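Local coordinates for protein tRNA (cytosine(38)-C(5))-methyltransferase (Schizosaccharomyces pombe, PDB 6FDF) that methylates carbon 5 of cytosine 38 in the anticodon loop of tRNA(Asp), using S-adenosyl-L-methionine as methyl donor, at residues A[160-164]-A[199-205]. Numbering follows the deposited sequence.
Sequences FNIPN and VKRIRDY
The loops before and after strand 168-175 of the C5-methyltransferase fold meet here, away from the cofactor pocket: 160-164, which contains an inverse gamma turn centred on Pro163 (phi/psi -82/58; Asn164 N to Ile162 O 2.8 Å), and 199-205, extended, then 3-10. Nearest CA pairs are Asn161–Lys200, 6.0 Å, and Pro163–Arg201, 5.7 Å. Asn161, in the left-handed region (61/43) that asparagine tolerates well, uses a t rotamer to bring OD1 2.9 Å from the donor Lys200 N, while its ND2 bonds to Glu198 O. A water donates to Asn161 OD1 and Lys200 O, each at 2.9 Å. Compact, apolar Pro163 packs its CD 3.4 Å from Tyr205 CE1 and its CB 4.2 Å from Ile202 CD1; Leu289 of helix 283-289 touches Pro163 and Tyr205. Asp204 OD2 accepts from Arg201 N and Asp204 N donates to Arg201 O, both 2.9 Å, closing the turn that brings Ile202 and Tyr205 to Pro163. One amide side chain thus satisfies backbone groups where no strands pair, beside a proline-centred apolar patch.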
ATOM      1  N   PHE A 160       8.785 -12.099   0.040  1.00 44.91           N
ATOM      2  CA  PHE A 160       8.508 -12.457   1.423  1.00 41.37           C
ATOM      3  C   PHE A 160       7.491 -13.592   1.472  1.00 40.28           C
ATOM      4  O   PHE A 160       6.734 -13.713   2.437  1.00 46.86           O
ATOM      5  CB  PHE A 160       7.999 -11.245   2.205  1.00 38.17           C
ATOM      6  CG  PHE A 160       8.974 -10.093   2.260  1.00 42.60           C
ATOM      7  CD1 PHE A 160       9.011  -9.150   1.239  1.00 39.94           C
ATOM      8  CD2 PHE A 160       9.842  -9.944   3.331  1.00 47.95           C
ATOM      9  CE1 PHE A 160       9.897  -8.083   1.284  1.00 41.62           C
ATOM     10  CE2 PHE A 160      10.734  -8.879   3.383  1.00 48.17           C
ATOM     11  CZ  PHE A 160      10.762  -7.950   2.359  1.00 41.56           C
ATOM     12  N   ASN A 161       7.474 -14.438   0.436  1.00 38.03           N
ATOM     13  CA  ASN A 161       6.589 -15.606   0.374  1.00 45.26           C
ATOM     14  C   ASN A 161       5.127 -15.193   0.418  1.00 44.46           C
ATOM     15  O   ASN A 161       4.311 -15.794   1.120  1.00 43.22           O
ATOM     16  CB  ASN A 161       6.871 -16.587   1.493  1.00 49.46           C
ATOM     17  CG  ASN A 161       6.195 -17.935   1.301  1.00 51.97           C
ATOM     18  OD1 ASN A 161       5.883 -18.339   0.182  1.00 48.38           O
ATOM     19  ND2 ASN A 161       5.980 -18.647   2.406  1.00 54.59           N
ATOM     20  N   ILE A 162       4.798 -14.147  -0.322  1.00 37.16           N
ATOM     21  CA  ILE A 162       3.425 -13.695  -0.470  1.00 35.59           C
ATOM     22  C   ILE A 162       3.144 -13.731  -1.967  1.00 39.95           C
ATOM     23  O   ILE A 162       3.884 -13.126  -2.747  1.00 38.81           O
ATOM     24  CB  ILE A 162       3.212 -12.283   0.100  1.00 39.18           C
ATOM     25  CG1 ILE A 162       3.549 -12.262   1.594  1.00 37.15           C
ATOM     26  CG2 ILE A 162       1.788 -11.812  -0.156  1.00 38.08           C
ATOM     27  CD1 ILE A 162       3.820 -10.865   2.140  1.00 40.94           C
ATOM     28  N   PRO A 163       2.114 -14.440  -2.418  1.00 38.30           N
ATOM     29  CA  PRO A 163       1.914 -14.659  -3.861  1.00 35.84           C
ATOM     30  C   PRO A 163       1.225 -13.483  -4.547  1.00 38.96           C
ATOM     31  O   PRO A 163       0.161 -13.613  -5.155  1.00 41.36           O
ATOM     32  CB  PRO A 163       1.059 -15.933  -3.880  1.00 37.51           C
ATOM     33  CG  PRO A 163       0.245 -15.834  -2.626  1.00 35.38           C
ATOM     34  CD  PRO A 163       1.172 -15.225  -1.601  1.00 39.02           C
ATOM     35  N   ASN A 164       1.838 -12.309  -4.444  1.00 34.14           N
ATOM     36  CA  ASN A 164       1.318 -11.142  -5.139  1.00 34.19           C
ATOM     37  C   ASN A 164       2.477 -10.223  -5.489  1.00 36.88           C
ATOM     38  O   ASN A 164       3.380 -10.011  -4.676  1.00 38.31           O
ATOM     39  CB  ASN A 164       0.273 -10.405  -4.285  1.00 36.42           C
ATOM     40  CG  ASN A 164      -0.296  -9.173  -4.979  1.00 37.85           C
ATOM     41  OD1 ASN A 164      -0.231  -8.061  -4.448  1.00 35.42           O
ATOM     42  ND2 ASN A 164      -0.848  -9.364  -6.176  1.00 33.05           N
ATOM     43  N   VAL A 199       5.418 -22.835   0.923  1.00 65.59           N
ATOM     44  CA  VAL A 199       5.377 -21.757  -0.055  1.00 64.68           C
ATOM     45  C   VAL A 199       3.917 -21.373  -0.213  1.00 67.21           C
ATOM     46  O   VAL A 199       3.090 -22.196  -0.623  1.00 66.96           O
ATOM     47  CB  VAL A 199       5.980 -22.193  -1.397  1.00 63.79           C
ATOM     48  CG1 VAL A 199       5.665 -21.171  -2.478  1.00 57.85           C
ATOM     49  CG2 VAL A 199       7.476 -22.407  -1.266  1.00 68.77           C
ATOM     50  N   LYS A 200       3.593 -20.128   0.108  1.00 60.28           N
ATOM     51  CA  LYS A 200       2.206 -19.708   0.037  1.00 61.04           C
ATOM     52  C   LYS A 200       1.754 -19.584  -1.409  1.00 58.75           C
ATOM     53  O   LYS A 200       2.493 -19.116  -2.280  1.00 49.55           O
ATOM     54  CB  LYS A 200       1.999 -18.403   0.802  1.00 56.58           C
ATOM     55  CG  LYS A 200       2.263 -18.578   2.288  1.00 60.59           C
ATOM     56  CD  LYS A 200       1.579 -17.518   3.125  1.00 65.11           C
ATOM     57  CE  LYS A 200       1.852 -17.752   4.603  1.00 67.93           C
ATOM     58  NZ  LYS A 200       1.269 -19.051   5.052  1.00 74.03           N
ATOM     59  N   ARG A 201       0.519 -20.002  -1.653  1.00 49.11           N
ATOM     60  CA  ARG A 201      -0.075 -19.969  -2.974  1.00 44.20           C
ATOM     61  C   ARG A 201      -1.431 -19.292  -2.861  1.00 41.73           C
ATOM     62  O   ARG A 201      -1.905 -18.985  -1.763  1.00 43.38           O
ATOM     63  CB  ARG A 201      -0.184 -21.384  -3.563  1.00 50.27           C
ATOM     64  CG  ARG A 201       1.186 -22.032  -3.764  1.00 53.73           C
ATOM     65  CD  ARG A 201       1.106 -23.491  -4.162  1.00 62.23           C
ATOM     66  NE  ARG A 201       2.442 -24.081  -4.272  1.00 63.68           N
ATOM     67  CZ  ARG A 201       3.196 -24.031  -5.365  1.00 69.42           C
ATOM     68  NH1 ARG A 201       2.748 -23.426  -6.458  1.00 72.34           N
ATOM     69  NH2 ARG A 201       4.398 -24.589  -5.370  1.00 72.15           N
ATOM     70  N   ILE A 202      -2.040 -19.035  -4.020  1.00 39.66           N
ATOM     71  CA  ILE A 202      -3.308 -18.308  -4.065  1.00 35.26           C
ATOM     72  C   ILE A 202      -4.355 -18.963  -3.174  1.00 37.88           C
ATOM     73  O   ILE A 202      -5.104 -18.277  -2.464  1.00 37.44           O
ATOM     74  CB  ILE A 202      -3.793 -18.185  -5.522  1.00 37.41           C
ATOM     75  CG1 ILE A 202      -2.803 -17.345  -6.331  1.00 32.92           C
ATOM     76  CG2 ILE A 202      -5.174 -17.566  -5.570  1.00 38.04           C
ATOM     77  CD1 ILE A 202      -2.630 -15.942  -5.791  1.00 36.77           C
ATOM     78  N   ARG A 203      -4.413 -20.301  -3.182  1.00 40.69           N
ATOM     79  CA  ARG A 203      -5.420 -21.019  -2.400  1.00 46.05           C
ATOM     80  C   ARG A 203      -5.377 -20.648  -0.922  1.00 45.66           C
ATOM     81  O   ARG A 203      -6.398 -20.735  -0.231  1.00 44.10           O
ATOM     82  CB  ARG A 203      -5.220 -22.532  -2.549  1.00 44.20           C
ATOM     83  CG  ARG A 203      -3.836 -23.012  -2.102  1.00 46.92           C
ATOM     84  CD  ARG A 203      -3.740 -24.535  -2.049  1.00 57.34           C
ATOM     85  NE  ARG A 203      -3.147 -25.110  -3.254  1.00 72.26           N
ATOM     86  CZ  ARG A 203      -1.923 -25.628  -3.313  1.00 79.33           C
ATOM     87  NH1 ARG A 203      -1.469 -26.132  -4.454  1.00 73.62           N
ATOM     88  NH2 ARG A 203      -1.154 -25.651  -2.232  1.00 84.77           N
ATOM     89  N   ASP A 204      -4.216 -20.226  -0.420  1.00 42.18           N
ATOM     90  CA  ASP A 204      -4.091 -19.900   0.996  1.00 43.02           C
ATOM     91  C   ASP A 204      -4.795 -18.603   1.368  1.00 42.48           C
ATOM     92  O   ASP A 204      -4.945 -18.317   2.558  1.00 44.17           O
ATOM     93  CB  ASP A 204      -2.614 -19.823   1.387  1.00 49.24           C
ATOM     94  CG  ASP A 204      -1.910 -21.161   1.256  1.00 57.20           C
ATOM     95  OD1 ASP A 204      -2.344 -22.133   1.912  1.00 60.73           O
ATOM     96  OD2 ASP A 204      -0.925 -21.243   0.492  1.00 56.28           O
ATOM     97  N   TYR A 205      -5.222 -17.818   0.383  1.00 39.83           N
ATOM     98  CA  TYR A 205      -5.886 -16.548   0.615  1.00 37.27           C
ATOM     99  C   TYR A 205      -7.347 -16.550   0.189  1.00 37.51           C
ATOM    100  O   TYR A 205      -8.066 -15.593   0.499  1.00 36.47           O
ATOM    101  CB  TYR A 205      -5.135 -15.426  -0.120  1.00 39.95           C
ATOM    102  CG  TYR A 205      -3.719 -15.243   0.382  1.00 37.92           C
ATOM    103  CD1 TYR A 205      -2.713 -16.134   0.017  1.00 39.68           C
ATOM    104  CD2 TYR A 205      -3.388 -14.191   1.228  1.00 38.71           C
ATOM    105  CE1 TYR A 205      -1.423 -15.984   0.485  1.00 46.15           C
ATOM    106  CE2 TYR A 205      -2.095 -14.029   1.693  1.00 44.39           C
ATOM    107  CZ  TYR A 205      -1.119 -14.930   1.320  1.00 48.52           C
ATOM    108  OH  TYR A 205       0.168 -14.772   1.779  1.00 46.03           O
TER
HETATM  109  O   HOH W   1       4.587 -17.155  -2.178  1.00 53.56           O